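Local structure of fusolin (Anomala cuprea entomopoxvirus, 4YN1) at residues Y148-V153 / L170-N175. The protein forms the crystalline spindles that enhance viral virulence and probably acts on chitin as a lytic polysaccharide monooxygenase. Numbering follows the deposited sequence.
With NAG (2-acetamido-2-deoxy-beta-D-glucopyranose), chain B.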
loop_
_atom_site.group_PDB
_atom_site.type_symbol
_atom_site.label_atom_id
_atom_site.label_comp_id
_atom_site.label_asym_id
_atom_site.label_seq_id
_atom_site.Cartn_x
_atom_site.Cartn_y
_atom_site.Cartn_z
ATOM N N TYR A 148 -9.655 -13.678 -8.068
ATOM C CA TYR A 148 -8.302 -13.727 -8.586
ATOM C C TYR A 148 -7.516 -12.517 -8.128
ATOM O O TYR A 148 -8.092 -11.566 -7.615
ATOM C CB TYR A 148 -8.256 -13.892 -10.119
ATOM C CG TYR A 148 -8.766 -12.688 -10.879
ATOM C CD1 TYR A 148 -10.115 -12.374 -10.893
ATOM C CD2 TYR A 148 -7.898 -11.871 -11.604
ATOM C CE1 TYR A 148 -10.609 -11.334 -11.661
ATOM C CE2 TYR A 148 -8.372 -10.755 -12.296
ATOM C CZ TYR A 148 -9.739 -10.512 -12.349
ATOM O OH TYR A 148 -10.281 -9.424 -12.974
ATOM N N PHE A 149 -6.221 -12.611 -8.223
ATOM C CA PHE A 149 -5.299 -11.552 -7.800
ATOM C C PHE A 149 -4.509 -11.020 -8.964
ATOM O O PHE A 149 -3.969 -11.806 -9.748
ATOM C CB PHE A 149 -4.272 -12.082 -6.789
ATOM C CG PHE A 149 -4.817 -12.296 -5.401
ATOM C CD1 PHE A 149 -5.407 -13.494 -5.053
ATOM C CD2 PHE A 149 -4.798 -11.272 -4.467
ATOM C CE1 PHE A 149 -5.917 -13.696 -3.767
ATOM C CE2 PHE A 149 -5.318 -11.466 -3.180
ATOM C CZ PHE A 149 -5.834 -12.691 -2.823
ATOM N N GLU A 150 -4.337 -9.701 -8.996
ATOM C CA GLU A 150 -3.413 -9.016 -9.868
ATOM C C GLU A 150 -2.464 -8.203 -8.988
ATOM O O GLU A 150 -2.908 -7.611 -7.996
ATOM C CB GLU A 150 -4.153 -8.045 -10.803
ATOM C CG GLU A 150 -4.928 -8.791 -11.876
ATOM C CD GLU A 150 -5.729 -7.914 -12.815
ATOM O OE1 GLU A 150 -5.840 -6.695 -12.553
ATOM O OE2 GLU A 150 -6.318 -8.459 -13.777
ATOM N N VAL A 151 -1.177 -8.218 -9.316
ATOM C CA VAL A 151 -0.193 -7.428 -8.602
ATOM C C VAL A 151 0.562 -6.562 -9.569
ATOM O O VAL A 151 0.994 -7.029 -10.618
ATOM C CB VAL A 151 0.766 -8.266 -7.751
ATOM C CG1 VAL A 151 1.629 -7.358 -6.888
ATOM C CG2 VAL A 151 0.001 -9.269 -6.876
ATOM N N TYR A 152 0.687 -5.286 -9.223
ATOM C CA TYR A 152 1.397 -4.317 -10.044
ATOM C C TYR A 152 2.520 -3.742 -9.247
ATOM O O TYR A 152 2.441 -3.719 -8.025
ATOM C CB TYR A 152 0.480 -3.173 -10.455
ATOM C CG TYR A 152 -0.735 -3.606 -11.237
ATOM C CD1 TYR A 152 -1.864 -4.107 -10.590
ATOM C CD2 TYR A 152 -0.783 -3.472 -12.622
ATOM C CE1 TYR A 152 -2.964 -4.570 -11.312
ATOM C CE2 TYR A 152 -1.885 -3.910 -13.352
ATOM C CZ TYR A 152 -2.963 -4.481 -12.696
ATOM O OH TYR A 152 -4.029 -4.942 -13.433
ATOM N N VAL A 153 3.543 -3.237 -9.920
ATOM C CA VAL A 153 4.656 -2.529 -9.261
ATOM C C VAL A 153 4.831 -1.176 -9.984
ATOM O O VAL A 153 4.631 -1.068 -11.213
ATOM C CB VAL A 153 5.950 -3.375 -9.248
ATOM C CG1 VAL A 153 7.118 -2.610 -8.652
ATOM C CG2 VAL A 153 5.730 -4.677 -8.471
ATOM N N LEU A 170 2.074 2.210 -13.241
ATOM C CA LEU A 170 2.047 0.817 -12.733
ATOM C C LEU A 170 2.230 -0.178 -13.857
ATOM O O LEU A 170 1.803 0.068 -14.977
ATOM C CB LEU A 170 0.712 0.548 -12.023
ATOM C CG LEU A 170 0.494 1.207 -10.666
ATOM C CD1 LEU A 170 -0.935 1.033 -10.247
ATOM C CD2 LEU A 170 1.411 0.644 -9.626
ATOM N N GLU A 171 2.944 -1.253 -13.576
ATOM C CA GLU A 171 3.195 -2.344 -14.488
ATOM C C GLU A 171 2.720 -3.644 -13.863
ATOM O O GLU A 171 3.022 -3.923 -12.700
ATOM C CB GLU A 171 4.686 -2.393 -14.887
ATOM C CG GLU A 171 5.725 -2.710 -13.834
ATOM C CD GLU A 171 7.142 -2.516 -14.353
ATOM O OE1 GLU A 171 7.970 -3.437 -14.174
ATOM O OE2 GLU A 171 7.424 -1.449 -14.949
ATOM N N LEU A 172 2.031 -4.454 -14.642
ATOM C CA LEU A 172 1.515 -5.751 -14.179
ATOM C C LEU A 172 2.637 -6.752 -14.023
ATOM O O LEU A 172 3.424 -6.945 -14.942
ATOM C CB LEU A 172 0.482 -6.284 -15.173
ATOM C CG LEU A 172 -0.184 -7.613 -14.808
ATOM C CD1 LEU A 172 -1.160 -7.417 -13.655
ATOM C CD2 LEU A 172 -0.936 -8.193 -15.994
ATOM N N VAL A 173 2.737 -7.373 -12.845
ATOM C CA VAL A 173 3.737 -8.396 -12.582
ATOM C C VAL A 173 3.159 -9.785 -12.267
ATOM O O VAL A 173 3.925 -10.753 -12.269
ATOM C CB VAL A 173 4.796 -7.955 -11.542
ATOM C CG1 VAL A 173 5.505 -6.679 -11.994
ATOM C CG2 VAL A 173 4.230 -7.802 -10.126
ATOM N N PHE A 174 1.868 -9.879 -11.963
ATOM C CA PHE A 174 1.260 -11.135 -11.535
ATOM C C PHE A 174 -0.217 -11.090 -11.829
ATOM O O PHE A 174 -0.863 -10.066 -11.607
ATOM C CB PHE A 174 1.526 -11.313 -10.024
ATOM C CG PHE A 174 0.980 -12.578 -9.412
ATOM C CD1 PHE A 174 -0.356 -12.679 -9.063
ATOM C CD2 PHE A 174 1.790 -13.688 -9.235
ATOM C CE1 PHE A 174 -0.856 -13.856 -8.495
ATOM C CE2 PHE A 174 1.294 -14.854 -8.658
ATOM C CZ PHE A 174 -0.038 -14.941 -8.317
ATOM N N ASN A 175 -0.759 -12.197 -12.325
ATOM C CA ASN A 175 -2.171 -12.279 -12.598
ATOM C C ASN A 175 -2.567 -13.741 -12.521
ATOM O O ASN A 175 -2.272 -14.488 -13.451
ATOM C CB ASN A 175 -2.491 -11.677 -13.959
ATOM C CG ASN A 175 -3.946 -11.730 -14.341
ATOM O OD1 ASN A 175 -4.813 -12.144 -13.553
ATOM N ND2 ASN A 175 -4.271 -11.257 -15.541
HETATM C C1 NAG B . -5.621 -11.276 -16.023
HETATM C C2 NAG B . -5.889 -10.186 -17.057
HETATM C C3 NAG B . -7.340 -10.312 -17.522
HETATM C C4 NAG B . -7.609 -11.716 -18.047
HETATM C C5 NAG B . -7.211 -12.744 -16.990
HETATM C C6 NAG B . -7.343 -14.181 -17.450
HETATM C C7 NAG B . -4.896 -7.953 -17.007
HETATM C C8 NAG B . -4.726 -6.689 -16.217
HETATM N N2 NAG B . -5.660 -8.885 -16.454
HETATM O O3 NAG B . -7.620 -9.326 -18.517
HETATM O O4 NAG B . -8.993 -11.872 -18.331
HETATM O O5 NAG B . -5.830 -12.545 -16.655
HETATM O O6 NAG B . -6.587 -14.419 -18.633
HETATM O O7 NAG B . -4.376 -8.112 -18.107
#
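L170 meets Y152 at the start of the pairing, its CD2 lying 4.0 Å from Y152 CB. The backbones of E171 and V153 then exchange two N-H...O hydrogen bonds, as an antiparallel hydrogen-bonded pair. L172 reaches back over the Y152 ring: with CG anti to the backbone N (chi1 -178°), its CD1 sits over one ring face, offset toward the rim, in a CH-pi contact 3.9 Å from the ring centroid. V173 and F174 both face V151, a classic beta bulge that shifts the register by one residue. V151 O takes a short, nearly straight bond from V173 N (2.8 Å) and a weak, bent one from F174 N (3.3 Å), while V151 N donates to F174 O. The strands belong to the immunoglobulin-like (fibronectin type III-like) beta-sandwich core of the LPMO_10 family domain; strand 147-154 runs between 170-176 and 209-217. On the side of V151 and V153, V173 CG2 packs on V153 CG2 and F174 CB on V151 CB; V200 and M198 of strand 194-203 adjoin them. The F174 ring turns its edge to F149 O. N175, beside E150 on the other face, is N-glycosylated: its ND2 is bonded to C1 of a NAG. The extended E150 side chain runs alongside N175, and its OE2 accepts the NAG N2-H (2.8 Å). E150 OE1 is held by Y152 OH (2.7 Å), which approaches from above the carboxylate plane, and by a salt bridge to R214. Y152 OH also touches the acetamide methyl C8 of the sugar at 3.4 Å.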